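Local coordinates for protein with a SET domain within carboxy region (Cryptosporidium parvum, PDB 4LDG) that probably methylates histone H4, this piece being the carboxy-terminal part of a longer protein and carrying its SET domain, at residues G169-Q174 with K202-D207; N176-L181 with M194-A199; Y28-Y33 with Y109-L114. One frame throughout, in Å; residues are numbered along the deposited sequence.

Interaction 1 (G169-Q174 with K202-D207); sequences GNLITQ and KNYCID
Within the SET domain, the edge strand 170-172 of a small antiparallel sheet pairs with the central strand 202-207. Four backbone bonds hold them together. N170 and D207 form a hydrogen-bonded pair, N170 N giving to D207 O at 2.9 Å from above the carbonyl plane and D207 N returning a bond to N170 O. I172 and C205 form the next such pair: I172 N meets C205 O at 2.7 Å, almost along the C=O axis, and C205 N returns a bond to I172 O. Between them L171 and I206 make a non-hydrogen-bonded pair. On their face the branched tip of L171, its CG anti to the backbone N (chi1 177°), lays CD1 obliquely across to I206 CG1, 3.8 Å away, and equally near Y204 CD1. T173 CG2 comes to the edge of the Y204 ring, 3.9 Å from CE1. On the other face I172 CD1 lies alongside D207 CB at 3.9 Å, while a water donates a hydrogen bond to D207 OD2 and accepts one from N170 ND2. D207 OD2 also bonds Y185 OH and OD1 bonds T209 OG1, so the buried carboxylate is well supplied with donors. G169, without a side chain, lets its CA pack 3.6 Å from I206 CG2. The face of L171 and I206 packs on strand 240-247; that of I172 and D207 meets helix 175-187, with strand 194-199 flanking 202-207.

Interaction 2 (N176-L181 with M194-A199); sequences NEAKEL and MYYFKA
A178 is the first residue of the helical segment 176-181 to meet strand 194-199. Its methyl points at the strand and reaches Y196, with CB 3.4 Å from OH and 3.6 Å from CE1, an approach oblique to the ring. Alanine suits the place, its short methyl letting the phenol end of Y196 come right up to the helix surface. The same residue receives the tip of M194: CE of M194 lies 3.6 Å from A178 O and 3.9 Å from A178 CB. The methionine runs out with CG anti to the carbonyl carbon and then bends at its last torsion (chi3 67°), which turns the terminal methyl onto the helix.

K179 leaves the helix pointing neither at the strand nor away from it, and in one of its two conformers bends at chi2 and chi4 bring its end to Y196. Its aliphatic CD passes 3.5 Å from Y196 OH, and NZ approaches the ring obliquely in an off-centre cation-pi contact, 4.4 Å from the ring centroid and 28° off the normal. The long, flexible lysine can thus offer methylenes to the tip of the tyrosine and its charge to the pi cloud. L181 closes the segment with a looser touch, CB standing 4.4 Å from M194 CE. In the next residue, E182 OE1 is hydrogen-bonded to Y196 OH, which holds the phenol end against the helix.

No hydrogen bond joins the two segments, whose axes pass 10.8 Å apart and run roughly antiparallel. Between them the contact is van der Waals and cation-pi, mostly side chain to side chain, at the surface of the SET domain. A178 and L181 also rest on I172 of strand 170-172, and M194 also touches C205 and D207 of strand 202-207.

Interaction 3 (Y28-Y33 with Y109-L114); sequences YSKIPY and YKVIHL
Aromatic and CH-pi packing carries most of this contact. The Y33 methylene lies over one face of the Y109 ring, CB 3.8 Å from its centroid, and V111 CG2 sits over a face of the Y33 ring, 3.6 Å from that ring's centroid, the two side chains meeting tip to tip. The tyrosine rings themselves lie oblique, planes at 37°. P32 adds its CB, 3.7 Å from Y109 OH, and S29 O lies at the edge of the Y109 ring, 3.1 Å from CD1.

The polar link is a hydrogen bond of 2.8 Å between Y33 OH and H113 ND1. Y33 reaches it because its CG is anti to the backbone N (chi1 167°); either partner could be the donor. Tyrosine suits this place by combining a flat face for V111 with a hydroxyl for the histidine.

Charge and solvent enter through K30. Its chain is long enough to slide past V111, CD 3.9 Å from CG1, and still bring NZ to a salt bridge with D26 and to a water that donates to K110 O at 2.6 Å.

Y33, Y109 and H113 form an aromatic cluster joining helix 15-36 to the hairpin of strands 105-106 and 111-112, whose K110 and V111 both face D106 in a G1 beta bulge.

In the fold
Interactions 1 and 2 belong to one unit of the SET domain, their centres 5 Å apart. Interaction 2 is nested in the chain loop that interaction 1 closes, and strand 194-199 is the sheet neighbour of strand 202-207: Y204 N to F197 O and I206 O to Y195 N, each 2.8 Å, are probable hydrogen bonds. C205 SG also packs on M194 CE, 3.4 Å apart. Interaction 3 lies on the opposite side of the chain's centre, about 32 Å from interaction 1 and 35 Å from interaction 2 between centres, and closes earlier in the sequence. It touches neither; its nearest atoms are about 18 Å from those of interaction 1.

Interaction 1 (G169-Q174 with K202-D207)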
loop_
_atom_site.group_PDB
_atom_site.type_symbol
_atom_site.label_atom_id
_atom_site.label_comp_id
_atom_site.label_asym_id
_atom_site.label_seq_id
_atom_site.Cartn_x
_atom_site.Cartn_y
_atom_site.Cartn_z
ATOM N N GLY A 169 10.090 -1.182 2.360
ATOM C CA GLY A 169 11.125 -1.911 3.104
ATOM C C GLY A 169 12.444 -1.486 2.534
ATOM O O GLY A 169 12.460 -0.533 1.792
ATOM N N ASN A 170 13.531 -2.189 2.865
ATOM C CA ASN A 170 14.818 -2.002 2.195
ATOM C C ASN A 170 14.887 -2.878 0.959
ATOM O O ASN A 170 14.725 -4.104 1.032
ATOM C CB ASN A 170 15.996 -2.374 3.111
ATOM C CG ASN A 170 15.995 -1.602 4.413
ATOM O OD1 ASN A 170 15.718 -0.400 4.437
ATOM N ND2 ASN A 170 16.311 -2.289 5.514
ATOM N N LEU A 171 15.177 -2.253 -0.168
ATOM C CA LEU A 171 15.214 -2.936 -1.432
ATOM C C LEU A 171 16.569 -3.574 -1.550
ATOM O O LEU A 171 17.573 -2.913 -1.341
ATOM C CB LEU A 171 14.997 -1.955 -2.579
ATOM C CG LEU A 171 15.093 -2.593 -3.970
ATOM C CD1 LEU A 171 13.908 -3.514 -4.235
ATOM C CD2 LEU A 171 15.214 -1.532 -5.062
ATOM N N ILE A 172 16.613 -4.856 -1.889
ATOM C CA ILE A 172 17.883 -5.540 -1.997
ATOM C C ILE A 172 18.024 -6.026 -3.407
ATOM O O ILE A 172 17.143 -6.700 -3.924
ATOM C CB ILE A 172 17.998 -6.692 -0.990
ATOM C CG1 ILE A 172 18.156 -6.108 0.421
ATOM C CG2 ILE A 172 19.174 -7.605 -1.333
ATOM C CD1 ILE A 172 17.693 -7.053 1.504
ATOM N N THR A 173 19.145 -5.677 -4.020
ATOM C CA THR A 173 19.365 -5.944 -5.433
ATOM C C THR A 173 20.322 -7.120 -5.645
ATOM O O THR A 173 20.293 -7.731 -6.704
ATOM C CB THR A 173 19.838 -4.656 -6.168
ATOM O OG1 THR A 173 20.979 -4.096 -5.518
ATOM C CG2 THR A 173 18.739 -3.588 -6.137
ATOM N N GLN A 174 21.158 -7.424 -4.644
ATOM C CA GLN A 174 22.044 -8.598 -4.668
ATOM C C GLN A 174 21.383 -9.727 -3.858
ATOM O O GLN A 174 21.242 -9.627 -2.635
ATOM C CB GLN A 174 23.428 -8.241 -4.092
ATOM C CG GLN A 174 24.358 -7.490 -5.062
ATOM N N LYS A 202 14.718 -8.461 -13.749
ATOM C CA LYS A 202 15.680 -8.546 -12.643
ATOM C C LYS A 202 15.011 -9.074 -11.358
ATOM O O LYS A 202 13.827 -8.856 -11.140
ATOM C CB LYS A 202 16.299 -7.165 -12.411
ATOM C CG LYS A 202 17.412 -7.102 -11.380
ATOM C CD LYS A 202 18.082 -5.727 -11.371
ATOM C CE LYS A 202 19.401 -5.723 -10.595
ATOM N NZ LYS A 202 19.318 -6.329 -9.227
ATOM N N ASN A 203 15.772 -9.785 -10.532
ATOM C CA ASN A 203 15.272 -10.312 -9.276
ATOM C C ASN A 203 15.552 -9.354 -8.150
ATOM O O ASN A 203 16.659 -8.844 -8.023
ATOM C CB ASN A 203 15.924 -11.651 -8.945
ATOM C CG ASN A 203 15.560 -12.735 -9.941
ATOM O OD1 ASN A 203 14.410 -12.842 -10.386
ATOM N ND2 ASN A 203 16.542 -13.532 -10.310
ATOM N N TYR A 204 14.535 -9.098 -7.334
ATOM C CA TYR A 204 14.675 -8.188 -6.213
ATOM C C TYR A 204 14.128 -8.837 -4.950
ATOM O O TYR A 204 13.435 -9.864 -4.994
ATOM C CB TYR A 204 13.914 -6.884 -6.467
ATOM C CG TYR A 204 14.390 -6.006 -7.639
ATOM C CD1 TYR A 204 15.310 -4.991 -7.446
ATOM C CD2 TYR A 204 13.863 -6.161 -8.908
ATOM C CE1 TYR A 204 15.721 -4.164 -8.495
ATOM C CE2 TYR A 204 14.257 -5.347 -9.961
ATOM C CZ TYR A 204 15.188 -4.347 -9.756
ATOM O OH TYR A 204 15.576 -3.538 -10.815
ATOM N N CYS A 205 14.463 -8.238 -3.822
ATOM C CA CYS A 205 13.833 -8.588 -2.586
ATOM C C CYS A 205 13.579 -7.313 -1.789
ATOM O O CYS A 205 14.460 -6.472 -1.686
ATOM C CB CYS A 205 14.709 -9.544 -1.785
ATOM S SG CYS A 205 13.903 -10.063 -0.247
ATOM N N ILE A 206 12.372 -7.167 -1.245
ATOM C CA ILE A 206 12.115 -6.101 -0.305
ATOM C C ILE A 206 12.065 -6.687 1.085
ATOM O O ILE A 206 11.191 -7.513 1.393
ATOM C CB ILE A 206 10.834 -5.331 -0.614
ATOM C CG1 ILE A 206 11.028 -4.487 -1.882
ATOM C CG2 ILE A 206 10.508 -4.374 0.523
ATOM C CD1 ILE A 206 9.740 -4.132 -2.599
ATOM N N ASP A 207 13.021 -6.263 1.914
ATOM C CA ASP A 207 13.090 -6.676 3.305
ATOM C C ASP A 207 12.409 -5.642 4.193
ATOM O O ASP A 207 12.984 -4.607 4.460
ATOM C CB ASP A 207 14.548 -6.859 3.767
ATOM C CG ASP A 207 14.633 -7.389 5.181
ATOM O OD1 ASP A 207 13.559 -7.713 5.720
ATOM O OD2 ASP A 207 15.749 -7.466 5.769
HETATM O O HOH W 1 17.362 -5.285 5.147
#

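Interaction 2 (N176-L181 with M194-A199)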
loop_
_atom_site.group_PDB
_atom_site.type_symbol
_atom_site.label_atom_id
_atom_site.label_comp_id
_atom_site.label_asym_id
_atom_site.label_seq_id
_atom_site.Cartn_x
_atom_site.Cartn_y
_atom_site.Cartn_z
ATOM N N ASN A 176 22.326 -12.772 -3.024
ATOM C CA ASN A 176 23.125 -13.407 -1.973
ATOM C C ASN A 176 23.047 -12.653 -0.622
ATOM O O ASN A 176 23.115 -13.293 0.437
ATOM C CB ASN A 176 24.578 -13.670 -2.415
ATOM C CG ASN A 176 25.287 -12.422 -2.951
ATOM O OD1 ASN A 176 24.767 -11.712 -3.830
ATOM N ND2 ASN A 176 26.506 -12.171 -2.454
ATOM N N GLU A 177 22.881 -11.320 -0.646
ATOM C CA GLU A 177 22.623 -10.541 0.590
ATOM C C GLU A 177 21.289 -10.921 1.225
ATOM O O GLU A 177 21.200 -11.040 2.451
ATOM C CB GLU A 177 22.592 -9.034 0.350
ATOM C CG GLU A 177 23.936 -8.387 0.064
ATOM C CD GLU A 177 23.817 -6.891 -0.259
ATOM O OE1 GLU A 177 22.693 -6.305 -0.132
ATOM O OE2 GLU A 177 24.863 -6.297 -0.640
ATOM N N ALA A 178 20.268 -11.112 0.389
ATOM C CA ALA A 178 18.926 -11.451 0.858
ATOM C C ALA A 178 18.871 -12.827 1.523
ATOM O O ALA A 178 18.322 -12.986 2.610
ATOM C CB ALA A 178 17.939 -11.382 -0.287
ATOM N N LYS A 179 19.445 -13.823 0.866
ATOM C CA LYS A 179 19.479 -15.149 1.442
ATOM C C LYS A 179 20.254 -15.166 2.773
ATOM O O LYS A 179 19.799 -15.814 3.736
ATOM C CB LYS A 179 20.006 -16.175 0.436
ATOM C CG LYS A 179 18.896 -16.877 -0.351
ATOM C CD LYS A 179 18.306 -16.018 -1.454
ATOM C CE LYS A 179 17.456 -16.848 -2.412
ATOM N NZ LYS A 179 16.173 -17.323 -1.818
ATOM N N GLU A 180 21.374 -14.445 2.857
ATOM C CA GLU A 180 22.126 -14.367 4.116
ATOM C C GLU A 180 21.279 -13.701 5.200
ATOM O O GLU A 180 21.251 -14.165 6.351
ATOM C CB GLU A 180 23.459 -13.623 3.965
ATOM C CG GLU A 180 24.549 -14.417 3.247
ATOM C CD GLU A 180 25.805 -13.590 2.957
ATOM O OE1 GLU A 180 26.077 -13.281 1.765
ATOM O OE2 GLU A 180 26.521 -13.236 3.925
ATOM N N LEU A 181 20.585 -12.629 4.839
ATOM C CA LEU A 181 19.643 -11.983 5.770
ATOM C C LEU A 181 18.575 -12.939 6.248
ATOM O O LEU A 181 18.204 -12.947 7.412
ATOM C CB LEU A 181 18.961 -10.762 5.135
ATOM C CG LEU A 181 19.633 -9.401 5.352
ATOM C CD1 LEU A 181 18.974 -8.357 4.472
ATOM C CD2 LEU A 181 19.580 -8.973 6.814
ATOM N N MET A 194 9.965 -10.606 4.204
ATOM C CA MET A 194 10.725 -10.365 2.996
ATOM C C MET A 194 9.881 -10.758 1.818
ATOM O O MET A 194 9.137 -11.749 1.861
ATOM C CB MET A 194 12.036 -11.150 2.991
ATOM C CG MET A 194 12.972 -10.784 4.123
ATOM S SD MET A 194 14.580 -11.624 4.117
ATOM C CE MET A 194 15.372 -10.966 2.670
ATOM N N TYR A 195 10.001 -9.975 0.756
ATOM C CA TYR A 195 9.224 -10.210 -0.437
ATOM C C TYR A 195 10.151 -10.259 -1.653
ATOM O O TYR A 195 10.618 -9.214 -2.152
ATOM C CB TYR A 195 8.165 -9.123 -0.583
ATOM C CG TYR A 195 7.130 -9.464 -1.591
ATOM C CD1 TYR A 195 5.878 -9.861 -1.196
ATOM C CD2 TYR A 195 7.411 -9.453 -2.942
ATOM C CE1 TYR A 195 4.923 -10.211 -2.128
ATOM C CE2 TYR A 195 6.461 -9.797 -3.876
ATOM C CZ TYR A 195 5.225 -10.192 -3.470
ATOM O OH TYR A 195 4.250 -10.543 -4.380
ATOM N N TYR A 196 10.398 -11.478 -2.120
ATOM C CA TYR A 196 11.109 -11.736 -3.392
ATOM C C TYR A 196 10.137 -11.604 -4.556
ATOM O O TYR A 196 9.049 -12.172 -4.498
ATOM C CB TYR A 196 11.713 -13.155 -3.443
ATOM C CG TYR A 196 12.838 -13.412 -2.434
ATOM C CD1 TYR A 196 14.154 -13.009 -2.694
ATOM C CD2 TYR A 196 12.590 -14.034 -1.222
ATOM C CE1 TYR A 196 15.177 -13.218 -1.777
ATOM C CE2 TYR A 196 13.622 -14.265 -0.311
ATOM C CZ TYR A 196 14.915 -13.853 -0.596
ATOM O OH TYR A 196 15.946 -14.078 0.307
ATOM N N PHE A 197 10.572 -10.899 -5.605
ATOM C CA PHE A 197 9.838 -10.722 -6.858
ATOM C C PHE A 197 10.785 -10.444 -8.029
ATOM O O PHE A 197 11.972 -10.113 -7.850
ATOM C CB PHE A 197 8.808 -9.567 -6.775
ATOM C CG PHE A 197 9.413 -8.204 -6.528
ATOM C CD1 PHE A 197 9.522 -7.272 -7.556
ATOM C CD2 PHE A 197 9.849 -7.842 -5.265
ATOM C CE1 PHE A 197 10.056 -6.020 -7.326
ATOM C CE2 PHE A 197 10.415 -6.606 -5.025
ATOM C CZ PHE A 197 10.510 -5.684 -6.061
ATOM N N LYS A 198 10.244 -10.600 -9.230
ATOM C CA LYS A 198 10.942 -10.270 -10.464
ATOM C C LYS A 198 10.241 -9.080 -11.126
ATOM O O LYS A 198 9.014 -9.081 -11.277
ATOM C CB LYS A 198 10.924 -11.477 -11.398
ATOM C CG LYS A 198 11.844 -11.349 -12.612
ATOM C CD LYS A 198 11.689 -12.549 -13.558
ATOM C CE LYS A 198 13.018 -12.990 -14.178
ATOM N NZ LYS A 198 13.875 -13.774 -13.227
ATOM N N ALA A 199 11.013 -8.060 -11.497
ATOM C CA ALA A 199 10.504 -6.937 -12.310
ATOM C C ALA A 199 11.589 -6.431 -13.261
ATOM O O ALA A 199 12.759 -6.368 -12.880
ATOM C CB ALA A 199 10.044 -5.789 -11.414
#

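Interaction 3 (Y28-Y33 with Y109-L114)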
loop_
_atom_site.group_PDB
_atom_site.type_symbol
_atom_site.label_atom_id
_atom_site.label_comp_id
_atom_site.label_asym_id
_atom_site.label_seq_id
_atom_site.Cartn_x
_atom_site.Cartn_y
_atom_site.Cartn_z
ATOM N N TYR A 28 -8.764 10.006 11.305
ATOM C CA TYR A 28 -9.379 11.231 11.835
ATOM C C TYR A 28 -9.291 12.415 10.877
ATOM O O TYR A 28 -10.230 13.204 10.789
ATOM C CB TYR A 28 -8.739 11.670 13.163
ATOM C CG TYR A 28 -9.060 10.845 14.387
ATOM C CD1 TYR A 28 -9.988 9.798 14.354
ATOM C CD2 TYR A 28 -8.450 11.140 15.611
ATOM C CE1 TYR A 28 -10.269 9.055 15.499
ATOM C CE2 TYR A 28 -8.729 10.405 16.753
ATOM C CZ TYR A 28 -9.640 9.367 16.690
ATOM O OH TYR A 28 -9.925 8.645 17.824
ATOM N N SER A 29 -8.165 12.542 10.183
ATOM C CA SER A 29 -7.954 13.651 9.254
ATOM C C SER A 29 -8.824 13.574 8.003
ATOM O O SER A 29 -9.047 14.580 7.345
ATOM C CB SER A 29 -6.482 13.732 8.854
ATOM O OG SER A 29 -5.752 14.451 9.832
ATOM N N LYS A 30 -9.320 12.387 7.684
ATOM C CA LYS A 30 -10.171 12.180 6.504
ATOM C C LYS A 30 -11.680 12.144 6.826
ATOM O O LYS A 30 -12.512 12.115 5.910
ATOM C CB LYS A 30 -9.748 10.886 5.806
ATOM C CG LYS A 30 -8.351 10.957 5.176
ATOM C CD LYS A 30 -7.789 9.579 4.862
ATOM C CE LYS A 30 -6.459 9.675 4.122
ATOM N NZ LYS A 30 -6.003 8.352 3.588
ATOM N N ILE A 31 -12.030 12.149 8.115
ATOM C CA ILE A 31 -13.443 12.082 8.527
ATOM C C ILE A 31 -14.315 13.186 7.907
ATOM O O ILE A 31 -15.367 12.869 7.355
ATOM C CB ILE A 31 -13.608 12.002 10.075
ATOM C CG1 ILE A 31 -13.116 10.619 10.552
ATOM C CG2 ILE A 31 -15.061 12.228 10.496
ATOM C CD1 ILE A 31 -13.425 10.251 11.990
ATOM N N PRO A 32 -13.877 14.463 7.969
ATOM C CA PRO A 32 -14.673 15.525 7.348
ATOM C C PRO A 32 -14.973 15.257 5.863
ATOM O O PRO A 32 -16.077 15.548 5.391
ATOM C CB PRO A 32 -13.780 16.767 7.493
ATOM C CG PRO A 32 -12.815 16.435 8.579
ATOM C CD PRO A 32 -12.571 14.969 8.421
ATOM N N TYR A 33 -13.997 14.702 5.143
ATOM C CA TYR A 33 -14.207 14.313 3.752
ATOM C C TYR A 33 -15.166 13.121 3.636
ATOM O O TYR A 33 -16.039 13.130 2.779
ATOM C CB TYR A 33 -12.872 14.037 3.029
ATOM C CG TYR A 33 -13.040 13.331 1.699
ATOM C CD1 TYR A 33 -13.177 14.046 0.511
ATOM C CD2 TYR A 33 -13.091 11.943 1.632
ATOM C CE1 TYR A 33 -13.351 13.397 -0.701
ATOM C CE2 TYR A 33 -13.269 11.287 0.430
ATOM C CZ TYR A 33 -13.395 12.011 -0.734
ATOM O OH TYR A 33 -13.566 11.345 -1.927
ATOM N N TYR A 109 -7.231 16.123 1.421
ATOM C CA TYR A 109 -7.361 14.977 2.319
ATOM C C TYR A 109 -6.512 13.747 1.954
ATOM O O TYR A 109 -6.439 12.807 2.732
ATOM C CB TYR A 109 -8.842 14.611 2.450
ATOM C CG TYR A 109 -9.643 15.710 3.134
ATOM C CD1 TYR A 109 -9.704 15.775 4.509
ATOM C CD2 TYR A 109 -10.310 16.688 2.402
ATOM C CE1 TYR A 109 -10.400 16.780 5.153
ATOM C CE2 TYR A 109 -11.016 17.696 3.035
ATOM C CZ TYR A 109 -11.050 17.736 4.414
ATOM O OH TYR A 109 -11.743 18.712 5.075
ATOM N N LYS A 110 -5.871 13.768 0.785
ATOM C CA LYS A 110 -5.045 12.666 0.265
ATOM C C LYS A 110 -5.862 11.373 0.117
ATOM O O LYS A 110 -5.522 10.325 0.677
ATOM C CB LYS A 110 -3.801 12.454 1.140
ATOM C CG LYS A 110 -3.003 13.727 1.442
ATOM C CD LYS A 110 -1.767 13.905 0.562
ATOM C CE LYS A 110 -0.591 14.509 1.340
ATOM N NZ LYS A 110 -0.053 13.561 2.374
ATOM N N VAL A 111 -6.970 11.481 -0.610
ATOM C CA VAL A 111 -7.826 10.355 -0.896
ATOM C C VAL A 111 -8.047 10.275 -2.368
ATOM O O VAL A 111 -7.995 11.285 -3.077
ATOM C CB VAL A 111 -9.214 10.438 -0.232
ATOM C CG1 VAL A 111 -9.091 10.251 1.264
ATOM C CG2 VAL A 111 -9.904 11.759 -0.546
ATOM N N ILE A 112 -8.318 9.062 -2.815
ATOM C CA ILE A 112 -8.710 8.812 -4.175
ATOM C C ILE A 112 -10.219 9.042 -4.201
ATOM O O ILE A 112 -10.984 8.240 -3.668
ATOM C CB ILE A 112 -8.344 7.407 -4.639
ATOM C CG1 ILE A 112 -6.849 7.199 -4.536
ATOM C CG2 ILE A 112 -8.760 7.209 -6.098
ATOM C CD1 ILE A 112 -6.433 5.799 -4.994
ATOM N N HIS A 113 -10.606 10.165 -4.810
ATOM C CA HIS A 113 -11.972 10.665 -4.787
ATOM C C HIS A 113 -12.842 10.028 -5.861
ATOM O O HIS A 113 -14.016 9.789 -5.613
ATOM C CB HIS A 113 -11.933 12.187 -4.969
ATOM C CG HIS A 113 -13.269 12.821 -5.137
ATOM N ND1 HIS A 113 -14.195 12.886 -4.117
ATOM C CD2 HIS A 113 -13.828 13.449 -6.195
ATOM C CE1 HIS A 113 -15.278 13.502 -4.549
ATOM N NE2 HIS A 113 -15.082 13.849 -5.807
ATOM N N LEU A 114 -12.283 9.778 -7.057
ATOM C CA LEU A 114 -13.050 9.167 -8.150
ATOM C C LEU A 114 -12.662 7.704 -8.341
ATOM O O LEU A 114 -11.528 7.350 -8.124
ATOM C CB LEU A 114 -12.797 9.893 -9.468
ATOM C CG LEU A 114 -13.305 11.325 -9.640
ATOM C CD1 LEU A 114 -12.797 11.912 -10.956
ATOM C CD2 LEU A 114 -14.829 11.361 -9.585
HETATM O O HOH W 2 -3.608 9.032 1.948
#